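Local coordinates for protein endo-beta-1,2-glucanase (Talaromyces funiculosus, PDB 6IMU) that hydrolyses internal beta-1,2-glucosidic linkages of beta-1,2-glucans, acting as an endo-type glycoside hydrolase, at residues Ala345-Val350 with Ser416-Arg421; Ser97-Arg102 with Ala442-Val447; Glu250-Thr255 with Thr306-Glu311. All coordinates share one frame; numbering follows the deposited sequence.

Overall arrangement
Contacts 2 and 3 meet directly, whereas contact 1 stands apart on the larger antiparallel sheet. The centres of contacts 2 and 3 are about 19 Å apart, and V447 N of contact 2 lies 2.7 Å from L310 O of contact 3, a probable hydrogen bond backed by packing of G446 and V447 on L310 and E311. Contact 1 has its centre about 23 Å from that of contact 2 and about 22 Å from that of contact 3; its nearest atoms come to about 7 Å of contact 3 without touching. It also carries a glycan on N349. Along the chain, contacts 3 and 1 follow in series, both within the loop closed by contact 2.

Contact 1: residues Ala345-Val350 with Ser416-Arg421; sequences ASINNV and STESTR. With NAG (2-acetamido-2-deoxy-beta-D-glucopyranose), chain E.
The carboxylate of E418 and the side-chain amide of N348 meet with their planes 54° apart. N348 ND2 donates within its own amide plane but reaches E418 OE2, 3.0 Å away, from above the carboxylate. N348 N gives the same E418 OE2 a second bond of 3.1 Å on the anti lone pair, so one residue grips this oxygen twice. S435 and T432 hold OE1, so both oxygens of the buried carboxylate have partners. I347 comes from the opposite direction, its CD1 3.2 Å from E418 OE2. At the guanidinium edge of R421, in plane, a water accepts from NH1 at 2.9 Å and donates to N349 OD1; NH1 also forms a salt bridge with D379. N349 carries an N-linked glycan, ND2 bonded to NAG C1, and the same water is hydrogen-bonded to NAG O6, linking R421, N349 and the sugar. With chi1 at 74°, S419 OG lies between its backbone N and carbonyl carbon and donates to N348 O at 3.0 Å. V350 CG1 rests on R421 CG (3.6 Å). This docks the hairpin of strands 347-352 and 357-362 onto strand 415-421 of the larger antiparallel sheet, with strands 380-381 (V380) and 427-432 (L430, S428) alongside.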
loop_
_atom_site.group_PDB
_atom_site.type_symbol
_atom_site.label_atom_id
_atom_site.label_comp_id
_atom_site.label_asym_id
_atom_site.label_seq_id
_atom_site.Cartn_x
_atom_site.Cartn_y
_atom_site.Cartn_z
ATOM N N ALA A 345 -10.618 6.112 2.725
ATOM C CA ALA A 345 -9.175 6.140 2.703
ATOM C C ALA A 345 -8.718 7.329 1.854
ATOM O O ALA A 345 -9.455 7.797 0.989
ATOM C CB ALA A 345 -8.646 4.829 2.171
ATOM N N SER A 346 -7.489 7.787 2.108
ATOM C CA SER A 346 -6.830 8.804 1.306
ATOM C C SER A 346 -6.893 8.397 -0.170
ATOM O O SER A 346 -6.559 7.262 -0.525
ATOM C CB SER A 346 -5.409 9.011 1.761
ATOM O OG SER A 346 -5.360 9.312 3.146
ATOM N N ILE A 347 -7.316 9.333 -1.023
ATOM C CA ILE A 347 -7.737 8.998 -2.370
ATOM C C ILE A 347 -7.799 10.269 -3.227
ATOM O O ILE A 347 -8.026 11.375 -2.717
ATOM C CB ILE A 347 -9.102 8.277 -2.327
ATOM C CG1 ILE A 347 -9.399 7.529 -3.626
ATOM C CG2 ILE A 347 -10.220 9.248 -1.967
ATOM C CD1 ILE A 347 -8.536 6.311 -3.850
ATOM N N ASN A 348 -7.629 10.080 -4.537
ATOM C CA ASN A 348 -7.879 11.131 -5.510
ATOM C C ASN A 348 -9.373 11.471 -5.510
ATOM O O ASN A 348 -10.228 10.592 -5.343
ATOM C CB ASN A 348 -7.385 10.750 -6.907
ATOM C CG ASN A 348 -5.895 10.953 -7.057
ATOM O OD1 ASN A 348 -5.454 12.078 -7.256
ATOM N ND2 ASN A 348 -5.121 9.885 -6.961
ATOM N N ASN A 349 -9.652 12.766 -5.685
ATOM C CA ASN A 349 -10.991 13.322 -5.783
ATOM C C ASN A 349 -11.543 13.031 -7.183
ATOM O O ASN A 349 -10.825 12.515 -8.043
ATOM C CB ASN A 349 -10.970 14.831 -5.516
ATOM C CG ASN A 349 -12.275 15.380 -4.981
ATOM O OD1 ASN A 349 -13.300 14.704 -4.997
ATOM N ND2 ASN A 349 -12.233 16.615 -4.502
ATOM N N VAL A 350 -12.807 13.402 -7.403
ATOM C CA VAL A 350 -13.513 13.138 -8.660
ATOM C C VAL A 350 -12.835 13.877 -9.822
ATOM O O VAL A 350 -12.121 14.862 -9.633
ATOM C CB VAL A 350 -15.006 13.507 -8.566
ATOM C CG1 VAL A 350 -15.720 12.665 -7.531
ATOM C CG2 VAL A 350 -15.236 14.987 -8.296
ATOM N N SER A 416 -11.083 -2.062 -11.086
ATOM C CA SER A 416 -11.822 -1.058 -10.312
ATOM C C SER A 416 -11.341 0.355 -10.657
ATOM O O SER A 416 -10.185 0.575 -11.040
ATOM C CB SER A 416 -11.748 -1.305 -8.823
ATOM O OG SER A 416 -10.413 -1.208 -8.337
ATOM N N THR A 417 -12.264 1.310 -10.501
ATOM C CA THR A 417 -12.022 2.728 -10.670
ATOM C C THR A 417 -11.585 3.309 -9.317
ATOM O O THR A 417 -11.932 2.764 -8.271
ATOM C CB THR A 417 -13.274 3.401 -11.243
ATOM O OG1 THR A 417 -13.638 2.686 -12.425
ATOM C CG2 THR A 417 -13.078 4.867 -11.550
ATOM N N GLU A 418 -10.814 4.403 -9.369
ATOM C CA GLU A 418 -10.153 5.026 -8.203
ATOM C C GLU A 418 -11.143 5.227 -7.044
ATOM O O GLU A 418 -10.920 4.742 -5.931
ATOM C CB GLU A 418 -9.522 6.356 -8.631
ATOM C CG GLU A 418 -8.955 7.184 -7.484
ATOM C CD GLU A 418 -7.509 6.888 -7.115
ATOM O OE1 GLU A 418 -6.923 5.946 -7.705
ATOM O OE2 GLU A 418 -6.962 7.613 -6.253
ATOM N N SER A 419 -12.217 5.977 -7.295
ATOM C CA SER A 419 -13.113 6.423 -6.226
ATOM C C SER A 419 -14.434 6.935 -6.800
ATOM O O SER A 419 -14.508 7.273 -7.987
ATOM C CB SER A 419 -12.462 7.482 -5.391
ATOM O OG SER A 419 -12.417 8.731 -6.076
ATOM N N THR A 420 -15.443 7.012 -5.920
ATOM C CA THR A 420 -16.751 7.578 -6.223
ATOM C C THR A 420 -17.215 8.444 -5.046
ATOM O O THR A 420 -16.930 8.149 -3.889
ATOM C CB THR A 420 -17.785 6.490 -6.541
ATOM O OG1 THR A 420 -19.003 7.138 -6.913
ATOM C CG2 THR A 420 -18.046 5.550 -5.381
ATOM N N ARG A 421 -17.939 9.518 -5.361
ATOM C CA ARG A 421 -18.722 10.208 -4.357
ATOM C C ARG A 421 -19.743 9.217 -3.789
ATOM O O ARG A 421 -20.323 8.411 -4.535
ATOM C CB ARG A 421 -19.401 11.444 -4.946
ATOM C CG ARG A 421 -18.454 12.610 -5.184
ATOM C CD ARG A 421 -19.181 13.874 -5.598
ATOM N NE ARG A 421 -20.158 14.275 -4.596
ATOM C CZ ARG A 421 -19.909 15.078 -3.566
ATOM N NH1 ARG A 421 -18.696 15.565 -3.374
ATOM N NH2 ARG A 421 -20.885 15.407 -2.738
HETATM C C1 NAG E . -13.337 17.343 -3.930
HETATM C C2 NAG E . -12.782 18.538 -3.170
HETATM C C3 NAG E . -13.927 19.291 -2.503
HETATM C C4 NAG E . -14.929 19.756 -3.552
HETATM C C5 NAG E . -15.378 18.550 -4.365
HETATM C C6 NAG E . -16.303 18.965 -5.503
HETATM C C7 NAG E . -10.462 18.136 -2.387
HETATM C C8 NAG E . -9.625 17.858 -1.166
HETATM N N2 NAG E . -11.778 18.166 -2.171
HETATM O O3 NAG E . -13.386 20.407 -1.796
HETATM O O4 NAG E . -16.061 20.405 -2.933
HETATM O O5 NAG E . -14.256 17.840 -4.914
HETATM O O6 NAG E . -16.633 17.767 -6.218
HETATM O O7 NAG E . -9.960 18.356 -3.482
HETATM O O HOH W 1 -16.123 15.077 -4.607
#

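Contact 2: residues Ser97-Arg102 with Ala442-Val447; sequences SADAAR and AILGGV
L444 reaches across to D99 and A100, its methyl CD2 3.3 Å from D99 CB, where two helix ends meet: the Schellman motif that closes helix 433-443 and the capped start of helix 98-104. The same methyl also lies 3.6 Å from A100 N and grazes S97 OG at 3.9 Å, so it sits over the first turn of the shorter helix. The second methyl is farther off, with L444 CD1 4.3 Å from A100 CB. I443 adds a marginal touch, its CG2 4.4 Å from D99 OD2. No hydrogen bond or salt bridge joins the segments, and the small interface depends on van der Waals contact near the protein surface.

In L444, CG stands anti to the carbonyl carbon (chi1 -65°), and with chi2 near 180° CD2 is carried toward D99, although the bond from the backbone to CB does not head there. H92 of helix 80-94 touches both L444 and A100; from helix 30-42, L38 touches D99 and I34 touches I443, while R102 NE is hydrogen-bonded to N35 O and ties helix 98-104 to the same neighbour. V390 of helix 387-392 lies on I443. The helix-rich chain as a whole is probably an (alpha/alpha)6 toroid, as in related glycoside hydrolases.

Local capping sets both ends: a backbone turn at G445, a side-chain cap at S97. G445 leaves the helix with a positive phi of 90°, and its N is hydrogen-bonded to A442 O at 3.0 Å, turning the chain through G446 toward V447, the N-cap position of helix 448-457. On the opposing side, S97 OG accepts from A100 N at 3.1 Å in an almost straight bond of 172°.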
loop_
_atom_site.group_PDB
_atom_site.type_symbol
_atom_site.label_atom_id
_atom_site.label_comp_id
_atom_site.label_asym_id
_atom_site.label_seq_id
_atom_site.Cartn_x
_atom_site.Cartn_y
_atom_site.Cartn_z
ATOM N N SER A 97 2.493 -18.368 -7.052
ATOM C CA SER A 97 1.106 -18.107 -6.630
ATOM C C SER A 97 0.173 -18.118 -7.845
ATOM O O SER A 97 0.397 -17.394 -8.820
ATOM C CB SER A 97 0.988 -16.795 -5.889
ATOM O OG SER A 97 -0.356 -16.344 -5.862
ATOM N N ALA A 98 -0.888 -18.929 -7.754
ATOM C CA ALA A 98 -1.874 -19.051 -8.811
ATOM C C ALA A 98 -2.671 -17.742 -8.934
ATOM O O ALA A 98 -3.045 -17.346 -10.031
ATOM C CB ALA A 98 -2.783 -20.229 -8.534
ATOM N N ASP A 99 -2.935 -17.091 -7.795
ATOM C CA ASP A 99 -3.716 -15.853 -7.757
ATOM C C ASP A 99 -2.910 -14.714 -8.395
ATOM O O ASP A 99 -3.453 -13.914 -9.149
ATOM C CB ASP A 99 -4.154 -15.486 -6.334
ATOM C CG ASP A 99 -5.402 -16.195 -5.822
ATOM O OD1 ASP A 99 -6.027 -16.940 -6.598
ATOM O OD2 ASP A 99 -5.742 -15.988 -4.638
ATOM N N ALA A 100 -1.617 -14.640 -8.075
ATOM C CA ALA A 100 -0.729 -13.649 -8.701
ATOM C C ALA A 100 -0.630 -13.921 -10.212
ATOM O O ALA A 100 -0.522 -12.992 -11.004
ATOM C CB ALA A 100 0.615 -13.661 -8.026
ATOM N N ALA A 101 -0.692 -15.197 -10.607
ATOM C CA ALA A 101 -0.661 -15.591 -12.020
ATOM C C ALA A 101 -1.952 -15.151 -12.725
ATOM O O ALA A 101 -1.922 -14.703 -13.882
ATOM C CB ALA A 101 -0.449 -17.080 -12.138
ATOM N N ARG A 102 -3.084 -15.293 -12.024
ATOM C CA ARG A 102 -4.398 -14.844 -12.519
ATOM C C ARG A 102 -4.309 -13.356 -12.900
ATOM O O ARG A 102 -4.883 -12.914 -13.896
ATOM C CB ARG A 102 -5.457 -15.129 -11.445
ATOM C CG ARG A 102 -6.881 -14.726 -11.801
ATOM C CD ARG A 102 -7.528 -15.663 -12.786
ATOM N NE ARG A 102 -8.937 -15.358 -12.999
ATOM C CZ ARG A 102 -9.603 -15.661 -14.105
ATOM N NH1 ARG A 102 -8.986 -16.288 -15.091
ATOM N NH2 ARG A 102 -10.879 -15.334 -14.224
ATOM N N ALA A 442 -3.609 -7.488 -0.584
ATOM C CA ALA A 442 -4.358 -8.000 0.583
ATOM C C ALA A 442 -5.010 -9.354 0.251
ATOM O O ALA A 442 -4.991 -10.265 1.064
ATOM C CB ALA A 442 -5.377 -6.987 1.049
ATOM N N ILE A 443 -5.566 -9.483 -0.957
ATOM C CA ILE A 443 -6.157 -10.737 -1.429
ATOM C C ILE A 443 -5.095 -11.849 -1.424
ATOM O O ILE A 443 -5.415 -12.990 -1.129
ATOM C CB ILE A 443 -6.802 -10.560 -2.820
ATOM C CG1 ILE A 443 -8.100 -9.754 -2.743
ATOM C CG2 ILE A 443 -7.006 -11.901 -3.513
ATOM C CD1 ILE A 443 -8.582 -9.224 -4.078
ATOM N N LEU A 444 -3.841 -11.508 -1.744
ATOM C CA LEU A 444 -2.732 -12.480 -1.825
ATOM C C LEU A 444 -2.156 -12.768 -0.433
ATOM O O LEU A 444 -1.272 -13.615 -0.297
ATOM C CB LEU A 444 -1.647 -11.940 -2.760
ATOM C CG LEU A 444 -2.059 -11.790 -4.224
ATOM C CD1 LEU A 444 -0.989 -11.060 -5.026
ATOM C CD2 LEU A 444 -2.371 -13.138 -4.855
ATOM N N GLY A 445 -2.662 -12.064 0.587
ATOM C CA GLY A 445 -2.319 -12.289 1.988
ATOM C C GLY A 445 -1.117 -11.468 2.449
ATOM O O GLY A 445 -0.530 -11.773 3.464
ATOM N N GLY A 446 -0.764 -10.407 1.717
ATOM C CA GLY A 446 0.459 -9.646 1.989
ATOM C C GLY A 446 1.696 -10.498 1.752
ATOM O O GLY A 446 1.588 -11.610 1.232
ATOM N N VAL A 447 2.869 -9.982 2.142
ATOM C CA VAL A 447 4.134 -10.696 1.973
ATOM C C VAL A 447 4.742 -11.020 3.346
ATOM O O VAL A 447 5.910 -11.402 3.419
ATOM C CB VAL A 447 5.126 -9.913 1.084
ATOM C CG1 VAL A 447 4.601 -9.740 -0.332
ATOM C CG2 VAL A 447 5.515 -8.561 1.663
#

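Contact 3: residues Glu250-Thr255 with Thr306-Glu311; sequences EGELFT and TWKVLE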
loop_
_atom_site.group_PDB
_atom_site.type_symbol
_atom_site.label_atom_id
_atom_site.label_comp_id
_atom_site.label_asym_id
_atom_site.label_seq_id
_atom_site.Cartn_x
_atom_site.Cartn_y
_atom_site.Cartn_z
ATOM N N GLU A 250 2.433 3.795 8.346
ATOM C CA GLU A 250 3.256 3.109 7.338
ATOM C C GLU A 250 4.743 3.335 7.624
ATOM O O GLU A 250 5.561 2.491 7.266
ATOM C CB GLU A 250 2.927 3.561 5.915
ATOM C CG GLU A 250 1.455 3.447 5.563
ATOM C CD GLU A 250 0.715 4.769 5.704
ATOM O OE1 GLU A 250 0.650 5.303 6.839
ATOM O OE2 GLU A 250 0.249 5.285 4.671
ATOM N N GLY A 251 5.068 4.459 8.280
ATOM C CA GLY A 251 6.444 4.847 8.584
ATOM C C GLY A 251 7.152 3.870 9.516
ATOM O O GLY A 251 8.390 3.885 9.615
ATOM N N GLU A 252 6.378 3.009 10.194
ATOM C CA GLU A 252 6.937 2.081 11.167
ATOM C C GLU A 252 7.820 1.037 10.473
ATOM O O GLU A 252 8.737 0.498 11.098
ATOM C CB GLU A 252 5.829 1.416 11.979
ATOM C CG GLU A 252 6.354 0.715 13.216
ATOM C CD GLU A 252 5.252 0.321 14.178
ATOM O OE1 GLU A 252 4.718 -0.795 14.036
ATOM O OE2 GLU A 252 4.905 1.160 15.031
ATOM N N LEU A 253 7.551 0.762 9.189
ATOM C CA LEU A 253 8.376 -0.164 8.425
ATOM C C LEU A 253 9.824 0.356 8.363
ATOM O O LEU A 253 10.772 -0.427 8.492
ATOM C CB LEU A 253 7.783 -0.368 7.028
ATOM C CG LEU A 253 6.441 -1.105 6.990
ATOM C CD1 LEU A 253 5.933 -1.213 5.561
ATOM C CD2 LEU A 253 6.544 -2.480 7.640
ATOM N N PHE A 254 9.997 1.675 8.217
ATOM C CA PHE A 254 11.338 2.237 8.127
ATOM C C PHE A 254 12.040 2.185 9.496
ATOM O O PHE A 254 13.236 1.947 9.546
ATOM C CB PHE A 254 11.341 3.658 7.560
ATOM C CG PHE A 254 12.740 4.120 7.245
ATOM C CD1 PHE A 254 13.381 3.684 6.095
ATOM C CD2 PHE A 254 13.446 4.904 8.143
ATOM C CE1 PHE A 254 14.689 4.063 5.829
ATOM C CE2 PHE A 254 14.749 5.288 7.871
ATOM C CZ PHE A 254 15.366 4.870 6.713
ATOM N N THR A 255 11.294 2.401 10.589
ATOM C CA THR A 255 11.818 2.253 11.948
ATOM C C THR A 255 12.536 0.901 12.078
ATOM O O THR A 255 13.689 0.850 12.519
ATOM C CB THR A 255 10.717 2.393 13.007
ATOM O OG1 THR A 255 10.060 3.643 12.824
ATOM C CG2 THR A 255 11.245 2.331 14.424
ATOM N N THR A 306 -2.829 1.253 7.683
ATOM C CA THR A 306 -2.661 -0.116 8.178
ATOM C C THR A 306 -1.670 -0.895 7.291
ATOM O O THR A 306 -1.429 -2.069 7.536
ATOM C CB THR A 306 -4.044 -0.781 8.269
ATOM O OG1 THR A 306 -4.817 -0.005 9.187
ATOM C CG2 THR A 306 -4.009 -2.226 8.712
ATOM N N TRP A 307 -1.078 -0.228 6.290
ATOM C CA TRP A 307 -0.297 -0.884 5.234
ATOM C C TRP A 307 0.795 -1.819 5.794
ATOM O O TRP A 307 1.080 -2.849 5.179
ATOM C CB TRP A 307 0.306 0.135 4.253
ATOM C CG TRP A 307 0.939 -0.613 3.124
ATOM C CD1 TRP A 307 2.268 -0.810 2.910
ATOM C CD2 TRP A 307 0.255 -1.498 2.220
ATOM N NE1 TRP A 307 2.452 -1.651 1.844
ATOM C CE2 TRP A 307 1.237 -2.113 1.419
ATOM C CE3 TRP A 307 -1.090 -1.804 1.991
ATOM C CZ2 TRP A 307 0.916 -3.004 0.401
ATOM C CZ3 TRP A 307 -1.408 -2.684 0.980
ATOM C CH2 TRP A 307 -0.416 -3.267 0.188
ATOM N N LYS A 308 1.409 -1.456 6.928
ATOM C CA LYS A 308 2.584 -2.174 7.482
ATOM C C LYS A 308 2.291 -3.670 7.678
ATOM O O LYS A 308 3.194 -4.497 7.535
ATOM C CB LYS A 308 3.036 -1.564 8.813
ATOM C CG LYS A 308 2.075 -1.768 9.978
ATOM C CD LYS A 308 2.419 -0.929 11.182
ATOM C CE LYS A 308 1.579 -1.270 12.388
ATOM N NZ LYS A 308 2.053 -0.554 13.591
ATOM N N VAL A 309 1.040 -4.018 7.986
ATOM C CA VAL A 309 0.696 -5.411 8.323
ATOM C C VAL A 309 0.803 -6.315 7.083
ATOM O O VAL A 309 0.851 -7.535 7.216
ATOM C CB VAL A 309 -0.695 -5.519 8.970
ATOM C CG1 VAL A 309 -0.802 -4.634 10.201
ATOM C CG2 VAL A 309 -1.816 -5.231 7.984
ATOM N N LEU A 310 0.857 -5.731 5.882
ATOM C CA LEU A 310 1.043 -6.526 4.673
ATOM C C LEU A 310 2.519 -6.842 4.401
ATOM O O LEU A 310 2.810 -7.687 3.542
ATOM C CB LEU A 310 0.396 -5.787 3.507
ATOM C CG LEU A 310 -1.129 -5.903 3.515
ATOM C CD1 LEU A 310 -1.758 -4.722 4.233
ATOM C CD2 LEU A 310 -1.658 -6.040 2.115
ATOM N N GLU A 311 3.440 -6.187 5.112
ATOM C CA GLU A 311 4.874 -6.310 4.803
ATOM C C GLU A 311 5.648 -7.045 5.906
ATOM O O GLU A 311 6.686 -7.631 5.617
ATOM C CB GLU A 311 5.470 -4.931 4.518
ATOM C CG GLU A 311 4.789 -4.225 3.356
ATOM C CD GLU A 311 5.678 -3.284 2.565
ATOM O OE1 GLU A 311 6.886 -3.573 2.438
ATOM O OE2 GLU A 311 5.159 -2.263 2.079
#
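E252 and K308 form a buried salt bridge, with K308 NZ 2.7 Å from E252 OE1 and approaching from above the carboxylate plane, 51° out of it. The ammonium is further bound by P248 O and Y472 OH, giving it three partners. On the acid, OE1 is also hydrogen-bonded to Y314 OH, and OE2 forms a salt bridge with K276. K308 starts with CG between its backbone N and carbonyl carbon (chi1 69°), then runs extended, which brings NZ to E252 while K308 CB packs on L253 CD2 at 3.8 Å.

L253 wedges between K308 and E311, and its CD1 lies 3.7 Å from E311 CD. Within its own segment, E311 OE2 accepts a hydrogen bond from W307 NE1 at 2.8 Å on the anti lone pair, E311 OE2 lying 16° out of the W307 ring plane. E250 meets W307 through carbon, CG to CB at 3.7 Å, while E250 OE2 is hydrogen-bonded to H304 ND1.

K308 NZ and both oxygens of E252 therefore have partners. The carboxylate of E252 is shared between two lysines, K308 and K276, and the several bonds at both ends of the pair should tie E252 of helix 252-261 to the 306-311 segment.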